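PDB 3R6D: NAD-dependent epimerase/dehydratase from Veillonella parvula DSM 2008, which probably binds an NAD(P) cofactor through its Rossmann fold and may act as an epimerase or dehydratase on a substrate not established here. Local coordinates for residues A[33-38]-A[46-51]; A[39-44]-A[54-59]; A[109-114]-A[130-135]. All coordinates share one frame; numbering follows the deposited sequence.

Interactions 1 and 2 are two parts of one beta-alpha-beta crossover of the Rossmann fold, their centres about 5 Å apart. Their segments alternate along the chain: strand 33-37 leads into helix 40-43, then helix 46-49, and finally strand 54-58, which lies parallel to 33-37. Leu35 N of interaction 1 and Thr55 O of interaction 2, 2.8 Å apart, probably share one of the bonds joining the two strands. Interaction 3 belongs to a different region, past strand 102-108, with its centre about 30 Å from that of interaction 1 and 29 Å from that of interaction 2. In relatives the first region usually borders the cofactor and the second the catalytic site, as is probable here.

Interaction 1: residues A[33-38]-A[46-51]; sequences ITLYGR and PEIIDH
No ring, amide or carboxylate takes part where Leu35 meets Ile48 and Ile49; the contact has neither faces nor edges and is made by methyl groups alone. One branch of the leucine, CD1, does all the touching from the strand side. Leu35 CD1 comes within 4.1 Å of Ile48 CG2 and 4.2 Å of Ile49 CD1, so a single methyl serves two successive residues of the short helix 46-49. The leucine and Ile48 side chains run across each other at about a right angle, and the isoleucine presents its beta branch rather than its longer arm. Neither isoleucine points its CB straight at the strand, but in Ile49 the second torsion (chi2 -66°) swings CD1 nearer.

Strand and helix belong to the crossover that links parallel strands 33-37 and 54-58 of the Rossmann fold. The backbones stay well apart, with Leu35 CA and Ile49 CA 9.2 Å from each other, so the side chains bridge the gap and bury only 73 Å² between the segments. Other parts of the crossover fill in around them: Leu35 also packs on Val54 and Ile44, and Ile49 on Ile44 and Val56. Earlier parts of the fold join in, Ala13 against Leu35 and Thr22 of helix 22-28 against Ile48.

Backbone bonds close the turn at the end of the helix, Asp50 N donating to Pro46 O at 2.8 Å and His51 N to Ile48 O at 3.0 Å. Beyond it His51 ND1 is hydrogen-bonded to Arg53 N, just ahead of strand 54-58.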
ATOM      1  N   ILE A  33     -13.711  -0.933   9.019  1.00 11.21           N
ATOM      2  CA  ILE A  33     -12.269  -1.071   8.920  1.00 10.53           C
ATOM      3  C   ILE A  33     -11.745  -1.930  10.067  1.00 10.01           C
ATOM      4  O   ILE A  33     -12.014  -1.653  11.244  1.00 11.29           O
ATOM      5  CB  ILE A  33     -11.583   0.308   8.951  1.00 10.43           C
ATOM      6  CG1 ILE A  33     -12.139   1.219   7.856  1.00 10.77           C
ATOM      7  CG2 ILE A  33     -10.075   0.172   8.832  1.00 11.87           C
ATOM      8  CD1 ILE A  33     -11.688   2.678   7.882  1.00 13.53           C
ATOM      9  N   THR A  34     -10.928  -2.923   9.732  1.00  9.99           N
ATOM     10  CA  THR A  34     -10.204  -3.701  10.727  1.00 10.07           C
ATOM     11  C   THR A  34      -8.730  -3.383  10.610  1.00  9.62           C
ATOM     12  O   THR A  34      -8.174  -3.439   9.500  1.00 10.79           O
ATOM     13  CB  THR A  34     -10.463  -5.188  10.515  1.00 10.22           C
ATOM     14  OG1 THR A  34     -11.858  -5.427  10.695  1.00 12.63           O
ATOM     15  CG2 THR A  34      -9.687  -6.051  11.465  1.00 12.20           C
ATOM     16  N   LEU A  35      -8.123  -3.014  11.731  1.00 10.36           N
ATOM     17  CA  LEU A  35      -6.697  -2.704  11.805  1.00  9.83           C
ATOM     18  C   LEU A  35      -5.975  -3.839  12.529  1.00 10.80           C
ATOM     19  O   LEU A  35      -6.380  -4.189  13.645  1.00 12.00           O
ATOM     20  CB  LEU A  35      -6.471  -1.392  12.573  1.00 10.90           C
ATOM     21  CG  LEU A  35      -7.235  -0.188  12.017  1.00  9.98           C
ATOM     22  CD1 LEU A  35      -6.933   1.060  12.876  1.00 12.29           C
ATOM     23  CD2 LEU A  35      -6.914   0.105  10.557  1.00 10.92           C
ATOM     24  N   TYR A  36      -4.939  -4.432  11.904  1.00 10.20           N
ATOM     25  CA  TYR A  36      -4.188  -5.536  12.513  1.00 11.69           C
ATOM     26  C   TYR A  36      -2.803  -5.075  12.855  1.00 11.62           C
ATOM     27  O   TYR A  36      -2.123  -4.467  12.005  1.00 13.16           O
ATOM     28  CB  TYR A  36      -4.073  -6.655  11.496  1.00 11.83           C
ATOM     29  CG  TYR A  36      -3.397  -7.905  12.033  1.00 12.22           C
ATOM     30  CD1 TYR A  36      -4.030  -8.692  12.995  1.00 11.80           C
ATOM     31  CD2 TYR A  36      -2.134  -8.303  11.588  1.00 11.60           C
ATOM     32  CE1 TYR A  36      -3.430  -9.872  13.484  1.00 13.66           C
ATOM     33  CE2 TYR A  36      -1.525  -9.475  12.085  1.00 11.95           C
ATOM     34  CZ  TYR A  36      -2.181 -10.243  13.038  1.00 12.68           C
ATOM     35  OH  TYR A  36      -1.640 -11.418  13.522  1.00 13.54           O
ATOM     36  N   GLY A  37      -2.342  -5.367  14.072  1.00 11.77           N
ATOM     37  CA  GLY A  37      -0.956  -5.015  14.412  1.00 12.36           C
ATOM     38  C   GLY A  37      -0.720  -5.010  15.902  1.00 11.84           C
ATOM     39  O   GLY A  37      -1.523  -5.544  16.686  1.00 12.37           O
ATOM     40  N   ARG A  38       0.412  -4.407  16.268  1.00 12.35           N
ATOM     41  CA  ARG A  38       0.959  -4.452  17.626  1.00 11.70           C
ATOM     42  C   ARG A  38       0.738  -3.096  18.282  1.00 10.81           C
ATOM     43  O   ARG A  38       1.096  -2.068  17.695  1.00 11.64           O
ATOM     44  CB  ARG A  38       2.437  -4.795  17.532  1.00 12.21           C
ATOM     45  CG  ARG A  38       3.132  -4.804  18.878  1.00 11.76           C
ATOM     46  CD  ARG A  38       4.649  -4.887  18.720  1.00 12.73           C
ATOM     47  NE  ARG A  38       5.216  -3.647  18.171  1.00 13.45           N
ATOM     48  CZ  ARG A  38       5.706  -3.490  16.945  1.00 13.48           C
ATOM     49  NH1 ARG A  38       5.693  -4.484  16.042  1.00 14.89           N
ATOM     50  NH2 ARG A  38       6.197  -2.305  16.612  1.00 15.58           N
ATOM     51  N   PRO A  46      -6.498   8.663  18.700  1.00 12.73           N
ATOM     52  CA  PRO A  46      -7.810   8.311  19.211  1.00 14.12           C
ATOM     53  C   PRO A  46      -8.973   8.674  18.270  1.00 14.87           C
ATOM     54  O   PRO A  46      -9.987   7.990  18.316  1.00 16.19           O
ATOM     55  CB  PRO A  46      -7.885   9.085  20.541  1.00 15.72           C
ATOM     56  CG  PRO A  46      -6.911  10.239  20.390  1.00 14.69           C
ATOM     57  CD  PRO A  46      -5.797   9.647  19.571  1.00 13.77           C
ATOM     58  N   GLU A  47      -8.844   9.674  17.390  1.00 15.77           N
ATOM     59  CA  GLU A  47      -9.929   9.987  16.437  1.00 17.22           C
ATOM     60  C   GLU A  47     -10.134   8.850  15.425  1.00 16.33           C
ATOM     61  O   GLU A  47     -11.162   8.769  14.728  1.00 17.08           O
ATOM     62  CB  GLU A  47      -9.712  11.351  15.731  1.00 17.07           C
ATOM     63  CG  GLU A  47      -8.589  11.409  14.733  1.00 18.79           C
ATOM     64  CD  GLU A  47      -7.265  11.726  15.354  1.00 14.92           C
ATOM     65  OE1 GLU A  47      -7.123  11.633  16.627  1.00 18.13           O
ATOM     66  OE2 GLU A  47      -6.359  12.054  14.569  1.00 20.25           O
ATOM     67  N   ILE A  48      -9.146   7.972  15.327  1.00 13.93           N
ATOM     68  CA  ILE A  48      -9.309   6.729  14.578  1.00 13.30           C
ATOM     69  C   ILE A  48      -9.750   5.579  15.514  1.00 12.05           C
ATOM     70  O   ILE A  48     -10.764   4.913  15.260  1.00 12.14           O
ATOM     71  CB  ILE A  48      -7.987   6.395  13.851  1.00 13.23           C
ATOM     72  CG1 ILE A  48      -7.689   7.447  12.765  1.00 16.11           C
ATOM     73  CG2 ILE A  48      -8.052   4.986  13.235  1.00 12.83           C
ATOM     74  CD1 ILE A  48      -6.448   7.201  11.928  1.00 17.53           C
ATOM     75  N   ILE A  49      -8.961   5.314  16.557  1.00 12.43           N
ATOM     76  CA  ILE A  49      -9.175   4.146  17.400  1.00 13.93           C
ATOM     77  C   ILE A  49     -10.549   4.197  18.074  1.00 13.84           C
ATOM     78  O   ILE A  49     -11.163   3.137  18.298  1.00 14.62           O
ATOM     79  CB  ILE A  49      -7.983   3.974  18.407  1.00 14.73           C
ATOM     80  CG1 ILE A  49      -6.668   3.654  17.638  1.00 15.28           C
ATOM     81  CG2 ILE A  49      -8.317   2.969  19.548  1.00 17.55           C
ATOM     82  CD1 ILE A  49      -6.636   2.316  16.914  1.00 18.52           C
ATOM     83  N   ASP A  50     -11.039   5.395  18.430  1.00 13.62           N
ATOM     84  CA  ASP A  50     -12.319   5.537  19.117  1.00 13.90           C
ATOM     85  C   ASP A  50     -13.507   5.470  18.157  1.00 14.29           C
ATOM     86  O   ASP A  50     -14.652   5.515  18.611  1.00 16.14           O
ATOM     87  CB  ASP A  50     -12.401   6.869  19.883  1.00 14.00           C
ATOM     88  CG  ASP A  50     -11.408   6.986  21.033  1.00 15.13           C
ATOM     89  OD1 ASP A  50     -10.621   6.038  21.339  1.00 15.45           O
ATOM     90  OD2 ASP A  50     -11.403   8.101  21.629  1.00 14.39           O
ATOM     91  N   HIS A  51     -13.272   5.372  16.850  1.00 14.24           N
ATOM     92  CA  HIS A  51     -14.388   5.454  15.893  1.00 13.81           C
ATOM     93  C   HIS A  51     -15.141   4.117  15.840  1.00 14.02           C
ATOM     94  O   HIS A  51     -14.523   3.045  15.817  1.00 13.97           O
ATOM     95  CB  HIS A  51     -13.832   5.783  14.494  1.00 13.26           C
ATOM     96  CG  HIS A  51     -14.889   6.203  13.520  1.00 12.68           C
ATOM     97  ND1 HIS A  51     -15.866   5.346  13.034  1.00 13.86           N
ATOM     98  CD2 HIS A  51     -15.156   7.420  12.994  1.00 13.72           C
ATOM     99  CE1 HIS A  51     -16.668   6.024  12.225  1.00 14.50           C
ATOM    100  NE2 HIS A  51     -16.249   7.283  12.173  1.00 14.44           N
TER

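Interaction 2: residues A[39-44]-A[54-59]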
ATOM      1  N   GLN A  39       0.175  -3.079  19.493  1.00 11.14           N
ATOM      2  CA  GLN A  39      -0.010  -1.819  20.260  1.00 10.80           C
ATOM      3  C   GLN A  39      -0.699  -0.741  19.439  1.00 10.84           C
ATOM      4  O   GLN A  39      -0.407   0.431  19.593  1.00 10.98           O
ATOM      5  CB  GLN A  39       1.309  -1.288  20.863  1.00 11.40           C
ATOM      6  CG  GLN A  39       1.826  -2.221  21.956  1.00 13.12           C
ATOM      7  CD  GLN A  39       0.826  -2.315  23.104  1.00 11.93           C
ATOM      8  OE1 GLN A  39       0.328  -1.279  23.602  1.00 14.33           O
ATOM      9  NE2 GLN A  39       0.564  -3.527  23.566  1.00 14.52           N
ATOM     10  N   LEU A  40      -1.652  -1.136  18.608  1.00 11.18           N
ATOM     11  CA  LEU A  40      -2.291  -0.146  17.740  1.00 11.49           C
ATOM     12  C   LEU A  40      -3.111   0.850  18.549  1.00 12.75           C
ATOM     13  O   LEU A  40      -3.325   1.980  18.088  1.00 13.75           O
ATOM     14  CB  LEU A  40      -3.180  -0.798  16.691  1.00 11.41           C
ATOM     15  CG  LEU A  40      -2.429  -1.638  15.657  1.00 10.57           C
ATOM     16  CD1 LEU A  40      -3.418  -2.011  14.570  1.00 11.56           C
ATOM     17  CD2 LEU A  40      -1.246  -0.909  15.087  1.00 12.56           C
ATOM     18  N   LYS A  41      -3.588   0.483  19.737  1.00 13.43           N
ATOM     19  CA  LYS A  41      -4.416   1.435  20.481  1.00 14.79           C
ATOM     20  C   LYS A  41      -3.598   2.608  21.033  1.00 14.29           C
ATOM     21  O   LYS A  41      -4.183   3.617  21.446  1.00 15.57           O
ATOM     22  CB  LYS A  41      -5.207   0.749  21.598  1.00 16.06           C
ATOM     23  CG  LYS A  41      -6.157  -0.345  21.100  1.00 19.71           C
ATOM     24  CD  LYS A  41      -6.874  -1.010  22.286  1.00 26.71           C
ATOM     25  CE  LYS A  41      -7.874  -2.047  21.856  1.00 31.20           C
ATOM     26  NZ  LYS A  41      -8.776  -2.385  23.001  1.00 34.84           N
ATOM     27  N   THR A  42      -2.260   2.508  21.041  1.00 13.75           N
ATOM     28  CA  THR A  42      -1.437   3.648  21.386  1.00 14.69           C
ATOM     29  C   THR A  42      -0.739   4.258  20.172  1.00 14.23           C
ATOM     30  O   THR A  42      -0.450   5.442  20.185  1.00 16.41           O
ATOM     31  CB  THR A  42      -0.399   3.315  22.489  1.00 15.00           C
ATOM     32  OG1 THR A  42       0.634   2.498  21.917  1.00 15.66           O
ATOM     33  CG2 THR A  42      -1.088   2.627  23.700  1.00 17.09           C
ATOM     34  N   ARG A  43      -0.454   3.472  19.139  1.00 12.37           N
ATOM     35  CA  ARG A  43       0.318   3.974  18.005  1.00 12.89           C
ATOM     36  C   ARG A  43      -0.534   4.735  16.980  1.00 14.18           C
ATOM     37  O   ARG A  43      -0.001   5.392  16.077  1.00 15.74           O
ATOM     38  CB  ARG A  43       0.990   2.785  17.303  1.00 12.62           C
ATOM     39  CG  ARG A  43       2.053   2.152  18.194  1.00 13.32           C
ATOM     40  CD  ARG A  43       2.526   0.840  17.607  1.00 13.53           C
ATOM     41  NE  ARG A  43       3.266   1.015  16.378  1.00 14.22           N
ATOM     42  CZ  ARG A  43       3.496   0.033  15.514  1.00 13.71           C
ATOM     43  NH1 ARG A  43       2.963  -1.166  15.708  1.00 13.24           N
ATOM     44  NH2 ARG A  43       4.259   0.251  14.442  1.00 16.06           N
ATOM     45  N   ILE A  44      -1.851   4.588  17.064  1.00 12.09           N
ATOM     46  CA  ILE A  44      -2.770   5.223  16.123  1.00 12.40           C
ATOM     47  C   ILE A  44      -3.604   6.199  16.966  1.00 12.65           C
ATOM     48  O   ILE A  44      -3.969   5.868  18.088  1.00 12.68           O
ATOM     49  CB  ILE A  44      -3.589   4.126  15.403  1.00 13.50           C
ATOM     50  CG1 ILE A  44      -2.644   3.243  14.532  1.00 14.10           C
ATOM     51  CG2 ILE A  44      -4.651   4.715  14.520  1.00 13.02           C
ATOM     52  CD1 ILE A  44      -3.346   2.124  13.786  1.00 14.02           C
ATOM     53  N   VAL A  54     -14.130   1.225  13.384  1.00 12.07           N
ATOM     54  CA  VAL A  54     -12.781   0.697  13.486  1.00 11.63           C
ATOM     55  C   VAL A  54     -12.722  -0.412  14.534  1.00 12.32           C
ATOM     56  O   VAL A  54     -13.179  -0.220  15.664  1.00 13.68           O
ATOM     57  CB  VAL A  54     -11.778   1.812  13.866  1.00 11.91           C
ATOM     58  CG1 VAL A  54     -10.385   1.261  14.084  1.00 13.41           C
ATOM     59  CG2 VAL A  54     -11.763   2.880  12.756  1.00 12.73           C
ATOM     60  N   THR A  55     -12.162  -1.555  14.142  1.00 12.11           N
ATOM     61  CA  THR A  55     -11.929  -2.688  15.008  1.00 12.88           C
ATOM     62  C   THR A  55     -10.437  -2.954  14.999  1.00 12.40           C
ATOM     63  O   THR A  55      -9.851  -3.013  13.921  1.00 13.13           O
ATOM     64  CB  THR A  55     -12.674  -3.918  14.477  1.00 13.85           C
ATOM     65  OG1 THR A  55     -14.075  -3.619  14.407  1.00 15.89           O
ATOM     66  CG2 THR A  55     -12.436  -5.126  15.362  1.00 15.39           C
ATOM     67  N   VAL A  56      -9.827  -3.122  16.169  1.00 13.04           N
ATOM     68  CA  VAL A  56      -8.398  -3.481  16.300  1.00 12.91           C
ATOM     69  C   VAL A  56      -8.255  -4.953  16.645  1.00 12.45           C
ATOM     70  O   VAL A  56      -8.945  -5.430  17.577  1.00 13.71           O
ATOM     71  CB  VAL A  56      -7.695  -2.669  17.431  1.00 14.32           C
ATOM     72  CG1 VAL A  56      -6.262  -3.208  17.728  1.00 15.83           C
ATOM     73  CG2 VAL A  56      -7.663  -1.196  17.063  1.00 16.36           C
ATOM     74  N   ILE A  57      -7.351  -5.658  15.955  1.00 12.14           N
ATOM     75  CA  ILE A  57      -7.003  -7.038  16.277  1.00 13.24           C
ATOM     76  C   ILE A  57      -5.500  -7.116  16.483  1.00 12.98           C
ATOM     77  O   ILE A  57      -4.722  -6.703  15.615  1.00 13.82           O
ATOM     78  CB  ILE A  57      -7.469  -8.024  15.186  1.00 14.15           C
ATOM     79  CG1 ILE A  57      -9.008  -7.952  15.051  1.00 15.82           C
ATOM     80  CG2 ILE A  57      -6.935  -9.450  15.476  1.00 14.76           C
ATOM     81  CD1 ILE A  57      -9.600  -8.773  13.956  1.00 18.38           C
ATOM     82  N   GLU A  58      -5.102  -7.632  17.636  1.00 13.89           N
ATOM     83  CA  GLU A  58      -3.691  -7.784  18.028  1.00 14.44           C
ATOM     84  C   GLU A  58      -3.002  -8.911  17.302  1.00 13.74           C
ATOM     85  O   GLU A  58      -3.570  -9.999  17.155  1.00 14.33           O
ATOM     86  CB  GLU A  58      -3.679  -8.100  19.558  1.00 16.26           C
ATOM     87  CG  GLU A  58      -2.312  -8.371  20.188  1.00 17.66           C
ATOM     88  CD  GLU A  58      -1.792  -9.798  20.051  1.00 15.63           C
ATOM     89  OE1 GLU A  58      -2.481 -10.803  20.400  1.00 17.97           O
ATOM     90  OE2 GLU A  58      -0.616  -9.926  19.654  1.00 16.93           O
ATOM     91  N   GLY A  59      -1.775  -8.667  16.841  1.00 13.60           N
ATOM     92  CA  GLY A  59      -0.929  -9.721  16.343  1.00 14.24           C
ATOM     93  C   GLY A  59       0.139  -9.228  15.396  1.00 13.20           C
ATOM     94  O   GLY A  59       0.251  -8.033  15.090  1.00 13.00           O
TER
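With chi1 at 171°, Val56 places CG1 anti to its own backbone N and CG2 anti to its carbonyl carbon, giving two methyls that meet two successive helix residues, Leu40 and Lys41. This is packing inside the beta-alpha-beta crossover of the Rossmann fold: the one-turn helix 40-43, reached from strand 33-37 through Arg38 and Gln39, lies against strand 54-58.

Val56 CG1 makes its closest approach at Leu40 CB, 4.0 Å away, with Leu40 CD1 slightly farther at 4.4 Å. The Leu40 side chain as a whole also packs on Leu35 of the neighbouring strand and on Ala13 and Ala14 of the loop after strand 8-11, which has the sequence of a glycine-rich cofactor-binding turn. CG2 of Val56 is a looser neighbour of Lys41, at 4.4 Å from its CG; from there the exposed lysine chain runs on fully extended. Leu40 CA and Val56 CA are 7.1 Å apart, close enough for these short side chains to meet.

Arg43 folds back to the start of the turn, where its NH1 is hydrogen-bonded to the carbonyl O of Arg38. Gln39, the N-cap residue, uses one carbonyl oxygen twice: its O accepts from both Thr42 N and Arg43 N, each at 3.1 Å.

Interaction 3: residues A[109-114]-A[130-135]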
ATOM      1  N   ALA A 109       9.019   2.019  -6.107  1.00  9.80           N
ATOM      2  CA  ALA A 109       9.445   2.215  -7.484  1.00  9.55           C
ATOM      3  C   ALA A 109      10.965   1.985  -7.605  1.00  9.96           C
ATOM      4  O   ALA A 109      11.719   2.230  -6.655  1.00 11.22           O
ATOM      5  CB  ALA A 109       9.100   3.623  -7.925  1.00 10.87           C
ATOM      6  N   GLY A 110      11.381   1.523  -8.777  1.00  9.35           N
ATOM      7  CA  GLY A 110      12.782   1.358  -9.120  1.00 10.62           C
ATOM      8  C   GLY A 110      13.249  -0.067  -9.261  1.00 10.88           C
ATOM      9  O   GLY A 110      14.383  -0.279  -9.723  1.00 11.81           O
ATOM     10  N   LEU A 111      12.398  -1.039  -8.905  1.00 11.88           N
ATOM     11  CA  LEU A 111      12.734  -2.492  -8.985  1.00 12.68           C
ATOM     12  C   LEU A 111      12.342  -3.186 -10.321  1.00 12.85           C
ATOM     13  O   LEU A 111      12.550  -4.399 -10.485  1.00 14.11           O
ATOM     14  CB  LEU A 111      12.107  -3.244  -7.822  1.00 12.01           C
ATOM     15  CG  LEU A 111      12.348  -2.756  -6.413  1.00 11.94           C
ATOM     16  CD1 LEU A 111      11.624  -3.707  -5.463  1.00 14.34           C
ATOM     17  CD2 LEU A 111      13.870  -2.647  -6.138  1.00 15.27           C
ATOM     18  N   SER A 112      11.753  -2.447 -11.252  1.00 12.49           N
ATOM     19  CA  SER A 112      11.376  -2.969 -12.583  1.00 13.37           C
ATOM     20  C   SER A 112      12.118  -2.192 -13.664  1.00 14.70           C
ATOM     21  O   SER A 112      11.628  -2.083 -14.826  1.00 16.15           O
ATOM     22  CB  SER A 112       9.864  -2.800 -12.794  1.00 14.11           C
ATOM     23  OG  SER A 112       9.129  -3.532 -11.815  1.00 14.46           O
ATOM     24  N   GLY A 113      13.322  -1.696 -13.346  1.00 14.90           N
ATOM     25  CA  GLY A 113      14.111  -0.917 -14.325  1.00 15.70           C
ATOM     26  C   GLY A 113      13.445   0.353 -14.814  1.00 15.29           C
ATOM     27  O   GLY A 113      13.752   0.848 -15.916  1.00 17.22           O
ATOM     28  N   GLU A 114      12.547   0.934 -14.015  1.00 12.34           N
ATOM     29  CA  GLU A 114      11.709   1.982 -14.554  1.00 11.13           C
ATOM     30  C   GLU A 114      12.245   3.397 -14.315  1.00 12.25           C
ATOM     31  O   GLU A 114      11.765   4.334 -14.954  1.00 12.29           O
ATOM     32  CB  GLU A 114      10.235   1.829 -14.075  1.00 11.91           C
ATOM     33  CG  GLU A 114       9.944   2.134 -12.613  1.00 10.77           C
ATOM     34  CD  GLU A 114      10.116   0.978 -11.672  1.00  9.83           C
ATOM     35  OE1 GLU A 114      11.148   0.268 -11.725  1.00 10.48           O
ATOM     36  OE2 GLU A 114       9.234   0.806 -10.797  1.00  9.95           O
ATOM     37  N   SER A 130      19.640  -4.575   1.979  1.00 20.20           N
ATOM     38  CA  SER A 130      18.714  -5.512   2.579  1.00 21.40           C
ATOM     39  C   SER A 130      17.267  -5.042   2.375  1.00 19.93           C
ATOM     40  O   SER A 130      16.357  -5.876   2.236  1.00 21.64           O
ATOM     41  CB  SER A 130      19.037  -5.717   4.066  1.00 22.70           C
ATOM     42  OG  SER A 130      18.774  -4.537   4.800  1.00 25.81           O
ATOM     43  N   TYR A 131      17.060  -3.726   2.455  1.00 19.27           N
ATOM     44  CA  TYR A 131      15.715  -3.157   2.311  1.00 18.00           C
ATOM     45  C   TYR A 131      15.200  -3.388   0.885  1.00 16.78           C
ATOM     46  O   TYR A 131      14.056  -3.841   0.674  1.00 16.05           O
ATOM     47  CB  TYR A 131      15.696  -1.670   2.636  1.00 18.85           C
ATOM     48  CG  TYR A 131      14.305  -1.064   2.511  1.00 18.84           C
ATOM     49  CD1 TYR A 131      13.380  -1.170   3.554  1.00 21.17           C
ATOM     50  CD2 TYR A 131      13.890  -0.432   1.340  1.00 17.95           C
ATOM     51  CE1 TYR A 131      12.118  -0.648   3.444  1.00 21.09           C
ATOM     52  CE2 TYR A 131      12.611   0.108   1.237  1.00 19.78           C
ATOM     53  CZ  TYR A 131      11.740  -0.008   2.300  1.00 20.14           C
ATOM     54  OH  TYR A 131      10.464   0.514   2.221  1.00 24.16           O
ATOM     55  N   VAL A 132      16.069  -3.109  -0.090  1.00 16.02           N
ATOM     56  CA  VAL A 132      15.757  -3.324  -1.504  1.00 15.80           C
ATOM     57  C   VAL A 132      15.436  -4.786  -1.758  1.00 16.65           C
ATOM     58  O   VAL A 132      14.480  -5.115  -2.445  1.00 15.28           O
ATOM     59  CB  VAL A 132      16.909  -2.891  -2.406  1.00 16.57           C
ATOM     60  CG1 VAL A 132      16.612  -3.192  -3.869  1.00 17.61           C
ATOM     61  CG2 VAL A 132      17.150  -1.424  -2.193  1.00 15.59           C
ATOM     62  N   GLN A 133      16.294  -5.671  -1.262  1.00 17.10           N
ATOM     63  CA  GLN A 133      16.123  -7.085  -1.538  1.00 18.31           C
ATOM     64  C   GLN A 133      14.861  -7.661  -0.915  1.00 17.32           C
ATOM     65  O   GLN A 133      14.198  -8.483  -1.528  1.00 17.44           O
ATOM     66  CB  GLN A 133      17.382  -7.854  -1.156  1.00 19.90           C
ATOM     67  CG  GLN A 133      18.510  -7.321  -2.031  1.00 25.37           C
ATOM     68  CD  GLN A 133      19.796  -8.112  -1.988  1.00 31.04           C
ATOM     69  OE1 GLN A 133      20.108  -8.776  -1.000  1.00 32.72           O
ATOM     70  NE2 GLN A 133      20.559  -8.032  -3.072  1.00 33.61           N
ATOM     71  N   GLY A 134      14.540  -7.224   0.307  1.00 16.80           N
ATOM     72  CA  GLY A 134      13.307  -7.646   0.964  1.00 16.94           C
ATOM     73  C   GLY A 134      12.086  -7.137   0.168  1.00 14.74           C
ATOM     74  O   GLY A 134      11.111  -7.879  -0.019  1.00 15.92           O
ATOM     75  N   GLU A 135      12.152  -5.884  -0.312  1.00 14.14           N
ATOM     76  CA  GLU A 135      11.064  -5.377  -1.173  1.00 12.81           C
ATOM     77  C   GLU A 135      10.912  -6.210  -2.447  1.00 12.68           C
ATOM     78  O   GLU A 135       9.795  -6.554  -2.862  1.00 12.81           O
ATOM     79  CB  GLU A 135      11.277  -3.898  -1.517  1.00 12.63           C
ATOM     80  CG  GLU A 135      11.009  -2.961  -0.336  1.00 12.82           C
ATOM     81  CD  GLU A 135       9.595  -2.428  -0.247  1.00 12.21           C
ATOM     82  OE1 GLU A 135       8.895  -2.302  -1.275  1.00 11.78           O
ATOM     83  OE2 GLU A 135       9.208  -2.107   0.898  1.00 13.41           O
TER
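The irregular loop 109-114 passes beside the helix 129-144, nearest where Leu111 CA lies 8.1 Å from Val132 CA. Leu111 spans that gap alone, using both branches. Leu111 CD2 presses on Val132 CG1 at 3.6 Å, a snug methyl contact in which the two side chains cross obliquely. The other branch goes one turn further along the helix, where Leu111 CD1 sits 4.0 Å from Glu135 CB and so meets the root of the chain rather than the carboxylate.

In Glu135, chi1 of -73° sets CG beside the backbone N, where it lies 3.8 Å above one face of the Tyr131 ring, offset toward the rim. The bend at chi2 (-92°) then redirects the carboxylate, whose OE1 is hydrogen-bonded to Ser107 OG. Ser107 near the end of strand 102-108 and Tyr131 on helix 129-144 recall the serine and tyrosine of short-chain dehydrogenase active sites; here Glu135 stands four residues after the tyrosine, where their YxxxK motif has lysine, so a catalytic role remains open.

On the loop side, the Glu114 carboxylate folds back over its own turn. Gly110 N donates to Glu114 OE2 at 3.0 Å in an almost straight bond (178°), but from well above the carboxylate plane. Ser112 N reaches Glu114 OE1 at 2.8 Å, on the syn side. OE2 also forms a salt bridge with Arg153, which would favour the ionised acid.

Across the two segments the contact is therefore apolar, while polar bonds within the loop, and one from Arg139 NH1 to Leu111 O, fix the loop's shape and its place on the helix.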